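Local coordinates for protein streptokinase domain B (Streptococcus dysgalactiae subsp. equisimilis, PDB 1QQR) that forms one domain of streptokinase, a bacterial activator that switches on plasminogen without proteolysis and so promotes fibrinolysis, at residues Phe16-Leu19 with Asp24-Pro27; Gln52-Leu57 with Tyr64-Arg69. One frame throughout, in Å; residues are numbered along the deposited sequence.

Followed from the N terminus, the chain first runs along strand 8-18, whose last residues enter contact 1; four loop residues then bring 24-27 back beside them, so this contact closes the start of the long loop that leads to strand 33-38. Helix 46-60 and strand 64-76 come later, and contact 2 closes the short connection between them. The two contacts neither nest nor cross but follow in series, their centres about 12 Å apart. They meet where the rings of Phe25 and Tyr64 pack and where Phe16 reaches the helix, joining loop, helix and the mixed sheet at one end of the domain.

Contact 1. Residues Phe16-Leu19 with Asp24-Pro27; sequences FTPL and DFRP
Phe25 lays its ring against Phe16 and Pro18, an aromatic side chain from a loop resting on the end of a sheet strand in the β-grasp type of fold associated with the streptokinase and staphylokinase family. Residues 16-18 finish strand 8-18, whereas Phe25 is the centre of an inverse gamma turn, and its side chain is directed at the strand. With CG beside the backbone N and opposite the carbonyl carbon (chi1 -70°), the ring continues in that direction and brings its CD2 and CE2 side to Phe16.

Pro18 approaches over one face of that ring. Its CD lies 4.2 Å from the centroid of the Phe25 ring and 20° off the normal, a CH-pi contact displaced toward the rim, while Pro18 CG stands near Phe25 CD1. The two side chains run alongside in opposite senses, which spreads the contact along the pyrrolidine ring.

Phe16 uses different parts of itself. Its root faces the loop, while its own ring turns from Phe25 toward Ile56 and Leu57 of helix 46-60; one residue thus serves the loop with its root and the helix with its end. The carbonyl oxygen of Phe16 comes obliquely to the same aromatic ring, 3.6 Å from Phe25 CD2.

Beyond this pair of segments, His61 stacks on the Phe25 ring and Tyr64 meets it edge-to-face, so the ring joins the loop to the strand end and to the residues that follow the helix. On the Phe16 side, the side chains come closest where Phe16 CB lies 3.7 Å from Phe25 CE2.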
ATOM      1  N   PHE A  16      -9.892   0.675   5.302  1.00 30.19           N
ATOM      2  CA  PHE A  16     -11.037   1.485   4.890  1.00 29.24           C
ATOM      3  C   PHE A  16     -11.792   2.030   6.080  1.00 34.05           C
ATOM      4  O   PHE A  16     -12.146   1.270   6.978  1.00 40.67           O
ATOM      5  CB  PHE A  16     -12.007   0.649   4.052  1.00 29.71           C
ATOM      6  CG  PHE A  16     -11.434   0.164   2.746  1.00 35.74           C
ATOM      7  CD1 PHE A  16     -11.202  -1.186   2.532  1.00 28.09           C
ATOM      8  CD2 PHE A  16     -11.171   1.055   1.709  1.00 33.06           C
ATOM      9  CE1 PHE A  16     -10.718  -1.647   1.296  1.00 33.66           C
ATOM     10  CE2 PHE A  16     -10.691   0.608   0.474  1.00 29.62           C
ATOM     11  CZ  PHE A  16     -10.464  -0.747   0.268  1.00 32.66           C
ATOM     12  N   THR A  17     -12.047   3.338   6.096  1.00 36.93           N
ATOM     13  CA  THR A  17     -12.803   3.941   7.194  1.00 40.40           C
ATOM     14  C   THR A  17     -14.089   4.603   6.697  1.00 38.38           C
ATOM     15  O   THR A  17     -14.051   5.587   5.970  1.00 41.01           O
ATOM     16  CB  THR A  17     -11.968   4.979   7.955  1.00 45.21           C
ATOM     17  OG1 THR A  17     -10.755   4.368   8.402  1.00 47.06           O
ATOM     18  CG2 THR A  17     -12.735   5.484   9.184  1.00 37.02           C
ATOM     19  N   PRO A  18     -15.249   4.059   7.089  1.00 42.89           N
ATOM     20  CA  PRO A  18     -16.571   4.567   6.701  1.00 41.16           C
ATOM     21  C   PRO A  18     -16.881   5.896   7.370  1.00 46.05           C
ATOM     22  O   PRO A  18     -16.595   6.059   8.546  1.00 46.52           O
ATOM     23  CB  PRO A  18     -17.502   3.454   7.158  1.00 39.94           C
ATOM     24  CG  PRO A  18     -16.838   2.969   8.387  1.00 39.60           C
ATOM     25  CD  PRO A  18     -15.382   2.883   7.972  1.00 39.99           C
ATOM     26  N   LEU A  19     -17.447   6.845   6.622  1.00 49.80           N
ATOM     27  CA  LEU A  19     -17.768   8.156   7.178  1.00 53.97           C
ATOM     28  C   LEU A  19     -18.673   8.066   8.403  1.00 61.28           C
ATOM     29  O   LEU A  19     -18.474   8.803   9.364  1.00 65.38           O
ATOM     30  CB  LEU A  19     -18.356   9.071   6.107  1.00 55.86           C
ATOM     31  CG  LEU A  19     -17.315   9.773   5.201  1.00 53.89           C
ATOM     32  CD1 LEU A  19     -16.016  10.002   5.975  1.00 49.49           C
ATOM     33  CD2 LEU A  19     -17.017   8.934   3.990  1.00 51.73           C
ATOM     34  N   ASP A  24     -19.403  -4.223   9.969  1.00 86.91           N
ATOM     35  CA  ASP A  24     -18.660  -5.008   8.984  1.00 83.20           C
ATOM     36  C   ASP A  24     -17.193  -4.599   8.905  1.00 78.59           C
ATOM     37  O   ASP A  24     -16.333  -5.409   8.542  1.00 74.79           O
ATOM     38  CB  ASP A  24     -19.314  -4.884   7.608  1.00 88.43           C
ATOM     39  CG  ASP A  24     -20.740  -5.407   7.595  1.00 91.74           C
ATOM     40  OD1 ASP A  24     -20.941  -6.593   7.950  1.00 84.83           O
ATOM     41  OD2 ASP A  24     -21.655  -4.631   7.230  1.00 93.74           O
ATOM     42  N   PHE A  25     -16.915  -3.341   9.244  1.00 73.52           N
ATOM     43  CA  PHE A  25     -15.547  -2.841   9.230  1.00 65.13           C
ATOM     44  C   PHE A  25     -14.896  -3.108  10.586  1.00 67.35           C
ATOM     45  O   PHE A  25     -14.724  -2.207  11.409  1.00 71.30           O
ATOM     46  CB  PHE A  25     -15.514  -1.346   8.888  1.00 53.51           C
ATOM     47  CG  PHE A  25     -15.876  -1.049   7.457  1.00 52.39           C
ATOM     48  CD1 PHE A  25     -17.207  -0.936   7.067  1.00 56.30           C
ATOM     49  CD2 PHE A  25     -14.888  -0.937   6.484  1.00 57.35           C
ATOM     50  CE1 PHE A  25     -17.544  -0.727   5.734  1.00 53.94           C
ATOM     51  CE2 PHE A  25     -15.217  -0.730   5.149  1.00 54.78           C
ATOM     52  CZ  PHE A  25     -16.544  -0.624   4.774  1.00 56.59           C
ATOM     53  N   ARG A  26     -14.558  -4.378  10.803  1.00 62.82           N
ATOM     54  CA  ARG A  26     -13.910  -4.847  12.023  1.00 59.63           C
ATOM     55  C   ARG A  26     -12.442  -4.398  12.031  1.00 53.32           C
ATOM     56  O   ARG A  26     -11.664  -4.790  11.171  1.00 48.91           O
ATOM     57  CB  ARG A  26     -13.977  -6.383  12.069  1.00 63.22           C
ATOM     58  CG  ARG A  26     -13.221  -7.004  13.233  1.00 67.60           C
ATOM     59  CD  ARG A  26     -13.054  -8.524  13.110  1.00 67.41           C
ATOM     60  NE  ARG A  26     -12.359  -9.056  14.281  1.00 69.16           N
ATOM     61  CZ  ARG A  26     -11.934 -10.308  14.411  1.00 73.06           C
ATOM     62  NH1 ARG A  26     -12.124 -11.187  13.437  1.00 77.54           N
ATOM     63  NH2 ARG A  26     -11.316 -10.685  15.522  1.00 74.89           N
ATOM     64  N   PRO A  27     -12.039  -3.584  13.014  1.00 50.77           N
ATOM     65  CA  PRO A  27     -10.631  -3.166  13.002  1.00 46.44           C
ATOM     66  C   PRO A  27      -9.670  -4.343  13.249  1.00 44.76           C
ATOM     67  O   PRO A  27     -10.033  -5.340  13.874  1.00 44.72           O
ATOM     68  CB  PRO A  27     -10.577  -2.110  14.103  1.00 46.99           C
ATOM     69  CG  PRO A  27     -11.600  -2.601  15.088  1.00 49.95           C
ATOM     70  CD  PRO A  27     -12.742  -3.097  14.216  1.00 44.56           C
TER

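Contact 2. Residues Gln52-Leu57 with Tyr64-Arg69; sequences QAQSIL and YTIYER
Gln54, Leu57 and Ala53 of helix 46-60 pack on Tyr64, Thr65 and Ile66 at the start of strand 64-76, a helix-to-sheet contact of the β-grasp type, in which a helix lies across a mixed sheet. The short segments run roughly antiparallel, with 146° between their directions and their axes 8.3 Å apart at closest approach.

The polar part is a side-chain-to-backbone bond. Ile66 N donates to Gln54 OE1 over 3.2 Å, with an N-H...O angle of 167°; the donor lies in the amide's carbonyl plane and uses a lone pair of the oxygen. CG of Gln54 stands opposite its backbone N (chi1 -176°), and the chain then bends at chi2, bringing the amide down to the strand. The glutamine thus ties the helix directly to the main chain of the strand, and its side chain and that of Ile66 lie alongside in opposing senses, with Gln54 OE1 also 3.2 Å from Ile66 CG1. Thr65 OG1 instead bonds to Ile66 O within the strand. A classic beta bulge follows, where Tyr67 and Glu68 share Tyr125 as partner.

The apolar part is centred on Leu57, whose CD2 settles on the backbone, 3.5 Å from Thr65 C, and also touches Tyr64 CB and Ile66 CD1. The side chains of Leu57 and Tyr64 lie roughly perpendicular, and the tyrosine ring leads away from the helix, its OH bonded to Asp22. Val126 and Tyr124 of strand 111-128 extend this apolar layer. From the other end of the helical segment, Ala53 CB meets Ile66 CD1 at 4.2 Å, and that methyl therefore packs against both helix residues.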
ATOM      1  N   GLN A  52      -6.910  -0.269  -7.602  1.00 39.69           N
ATOM      2  CA  GLN A  52      -6.684  -1.431  -6.754  1.00 36.79           C
ATOM      3  C   GLN A  52      -7.566  -1.378  -5.505  1.00 33.55           C
ATOM      4  O   GLN A  52      -8.213  -2.355  -5.140  1.00 36.13           O
ATOM      5  CB  GLN A  52      -5.217  -1.487  -6.310  1.00 38.99           C
ATOM      6  CG  GLN A  52      -4.348  -2.400  -7.123  1.00 46.77           C
ATOM      7  CD  GLN A  52      -4.931  -3.795  -7.233  1.00 55.17           C
ATOM      8  OE1 GLN A  52      -5.305  -4.430  -6.225  1.00 46.73           O
ATOM      9  NE2 GLN A  52      -5.019  -4.283  -8.461  1.00 42.18           N
ATOM     10  N   ALA A  53      -7.578  -0.231  -4.838  1.00 30.00           N
ATOM     11  CA  ALA A  53      -8.358  -0.111  -3.620  1.00 27.76           C
ATOM     12  C   ALA A  53      -9.866  -0.272  -3.911  1.00 30.25           C
ATOM     13  O   ALA A  53     -10.568  -0.986  -3.200  1.00 32.40           O
ATOM     14  CB  ALA A  53      -8.069   1.246  -2.945  1.00 20.02           C
ATOM     15  N   GLN A  54     -10.354   0.372  -4.966  1.00 31.08           N
ATOM     16  CA  GLN A  54     -11.766   0.287  -5.308  1.00 29.80           C
ATOM     17  C   GLN A  54     -12.132  -1.171  -5.565  1.00 39.23           C
ATOM     18  O   GLN A  54     -13.160  -1.644  -5.099  1.00 39.26           O
ATOM     19  CB  GLN A  54     -12.077   1.162  -6.539  1.00 35.59           C
ATOM     20  CG  GLN A  54     -13.571   1.241  -6.961  1.00 34.47           C
ATOM     21  CD  GLN A  54     -14.512   1.708  -5.822  1.00 51.36           C
ATOM     22  OE1 GLN A  54     -14.409   2.840  -5.330  1.00 41.73           O
ATOM     23  NE2 GLN A  54     -15.433   0.825  -5.407  1.00 40.09           N
ATOM     24  N   SER A  55     -11.282  -1.910  -6.270  1.00 38.47           N
ATOM     25  CA  SER A  55     -11.630  -3.296  -6.541  1.00 36.22           C
ATOM     26  C   SER A  55     -11.614  -4.124  -5.255  1.00 39.52           C
ATOM     27  O   SER A  55     -12.480  -4.983  -5.048  1.00 38.66           O
ATOM     28  CB  SER A  55     -10.713  -3.894  -7.624  1.00 38.91           C
ATOM     29  OG  SER A  55      -9.565  -4.539  -7.097  1.00 45.95           O
ATOM     30  N   ILE A  56     -10.657  -3.868  -4.371  1.00 38.99           N
ATOM     31  CA  ILE A  56     -10.624  -4.611  -3.117  1.00 37.56           C
ATOM     32  C   ILE A  56     -11.866  -4.257  -2.296  1.00 40.84           C
ATOM     33  O   ILE A  56     -12.486  -5.133  -1.686  1.00 38.53           O
ATOM     34  CB  ILE A  56      -9.370  -4.279  -2.324  1.00 40.90           C
ATOM     35  CG1 ILE A  56      -8.171  -4.952  -2.996  1.00 39.35           C
ATOM     36  CG2 ILE A  56      -9.541  -4.700  -0.876  1.00 37.81           C
ATOM     37  CD1 ILE A  56      -6.857  -4.648  -2.364  1.00 38.19           C
ATOM     38  N   LEU A  57     -12.225  -2.970  -2.303  1.00 38.25           N
ATOM     39  CA  LEU A  57     -13.399  -2.477  -1.589  1.00 39.91           C
ATOM     40  C   LEU A  57     -14.661  -3.170  -2.121  1.00 39.27           C
ATOM     41  O   LEU A  57     -15.533  -3.546  -1.350  1.00 39.70           O
ATOM     42  CB  LEU A  57     -13.547  -0.952  -1.757  1.00 34.59           C
ATOM     43  CG  LEU A  57     -14.762  -0.360  -1.022  1.00 39.12           C
ATOM     44  CD1 LEU A  57     -14.605  -0.610   0.493  1.00 32.85           C
ATOM     45  CD2 LEU A  57     -14.886   1.138  -1.300  1.00 32.30           C
ATOM     46  N   TYR A  64     -20.237  -0.044  -0.876  1.00 48.85           N
ATOM     47  CA  TYR A  64     -19.442   1.118  -0.482  1.00 44.90           C
ATOM     48  C   TYR A  64     -18.585   1.583  -1.641  1.00 41.74           C
ATOM     49  O   TYR A  64     -18.344   0.828  -2.574  1.00 43.97           O
ATOM     50  CB  TYR A  64     -18.523   0.788   0.694  1.00 44.32           C
ATOM     51  CG  TYR A  64     -19.194   0.772   2.046  1.00 45.76           C
ATOM     52  CD1 TYR A  64     -19.964  -0.312   2.456  1.00 42.39           C
ATOM     53  CD2 TYR A  64     -19.065   1.850   2.915  1.00 48.77           C
ATOM     54  CE1 TYR A  64     -20.589  -0.322   3.701  1.00 43.36           C
ATOM     55  CE2 TYR A  64     -19.691   1.854   4.163  1.00 42.71           C
ATOM     56  CZ  TYR A  64     -20.446   0.767   4.548  1.00 47.30           C
ATOM     57  OH  TYR A  64     -21.044   0.762   5.788  1.00 50.35           O
ATOM     58  N   THR A  65     -18.127   2.828  -1.578  1.00 42.56           N
ATOM     59  CA  THR A  65     -17.264   3.396  -2.610  1.00 37.51           C
ATOM     60  C   THR A  65     -16.208   4.265  -1.946  1.00 36.00           C
ATOM     61  O   THR A  65     -16.402   4.722  -0.824  1.00 39.70           O
ATOM     62  CB  THR A  65     -18.042   4.292  -3.606  1.00 37.48           C
ATOM     63  OG1 THR A  65     -17.106   4.980  -4.462  1.00 52.30           O
ATOM     64  CG2 THR A  65     -18.858   5.328  -2.874  1.00 38.97           C
ATOM     65  N   ILE A  66     -15.093   4.482  -2.641  1.00 33.02           N
ATOM     66  CA  ILE A  66     -14.019   5.316  -2.137  1.00 33.83           C
ATOM     67  C   ILE A  66     -14.583   6.720  -2.083  1.00 35.91           C
ATOM     68  O   ILE A  66     -15.224   7.174  -3.023  1.00 39.12           O
ATOM     69  CB  ILE A  66     -12.812   5.403  -3.101  1.00 34.26           C
ATOM     70  CG1 ILE A  66     -12.190   4.032  -3.326  1.00 43.56           C
ATOM     71  CG2 ILE A  66     -11.790   6.392  -2.551  1.00 27.55           C
ATOM     72  CD1 ILE A  66     -11.535   3.461  -2.141  1.00 47.47           C
ATOM     73  N   TYR A  67     -14.339   7.411  -0.983  1.00 36.91           N
ATOM     74  CA  TYR A  67     -14.800   8.770  -0.858  1.00 30.51           C
ATOM     75  C   TYR A  67     -13.533   9.567  -1.061  1.00 35.80           C
ATOM     76  O   TYR A  67     -13.453  10.380  -1.966  1.00 39.32           O
ATOM     77  CB  TYR A  67     -15.410   9.056   0.522  1.00 33.38           C
ATOM     78  CG  TYR A  67     -15.754  10.517   0.628  1.00 43.46           C
ATOM     79  CD1 TYR A  67     -16.626  11.104  -0.292  1.00 41.73           C
ATOM     80  CD2 TYR A  67     -15.100  11.344   1.534  1.00 44.51           C
ATOM     81  CE1 TYR A  67     -16.824  12.478  -0.320  1.00 52.93           C
ATOM     82  CE2 TYR A  67     -15.288  12.724   1.514  1.00 53.42           C
ATOM     83  CZ  TYR A  67     -16.148  13.286   0.580  1.00 54.94           C
ATOM     84  OH  TYR A  67     -16.308  14.653   0.517  1.00 59.44           O
ATOM     85  N   GLU A  68     -12.533   9.333  -0.218  1.00 33.42           N
ATOM     86  CA  GLU A  68     -11.289  10.027  -0.411  1.00 38.08           C
ATOM     87  C   GLU A  68     -10.106   9.357   0.272  1.00 34.67           C
ATOM     88  O   GLU A  68     -10.256   8.651   1.269  1.00 35.10           O
ATOM     89  CB  GLU A  68     -11.413  11.496   0.019  1.00 42.49           C
ATOM     90  CG  GLU A  68     -11.421  11.755   1.505  1.00 57.21           C
ATOM     91  CD  GLU A  68     -11.390  13.253   1.815  1.00 67.26           C
ATOM     92  OE1 GLU A  68     -10.786  13.631   2.845  1.00 67.47           O
ATOM     93  OE2 GLU A  68     -11.968  14.046   1.031  1.00 64.77           O
ATOM     94  N   ARG A  69      -8.931   9.592  -0.295  1.00 26.81           N
ATOM     95  CA  ARG A  69      -7.693   9.036   0.206  1.00 32.27           C
ATOM     96  C   ARG A  69      -7.227   9.816   1.435  1.00 35.37           C
ATOM     97  O   ARG A  69      -7.297  11.033   1.467  1.00 40.40           O
ATOM     98  CB  ARG A  69      -6.615   9.088  -0.897  1.00 25.39           C
ATOM     99  CG  ARG A  69      -5.253   8.558  -0.427  1.00 35.13           C
ATOM    100  CD  ARG A  69      -4.186   8.704  -1.506  1.00 36.14           C
ATOM    101  NE  ARG A  69      -4.327   7.670  -2.526  1.00 43.53           N
ATOM    102  CZ  ARG A  69      -4.771   7.869  -3.762  1.00 45.17           C
ATOM    103  NH1 ARG A  69      -5.131   9.085  -4.169  1.00 47.11           N
ATOM    104  NH2 ARG A  69      -4.848   6.845  -4.597  1.00 39.54           N
TER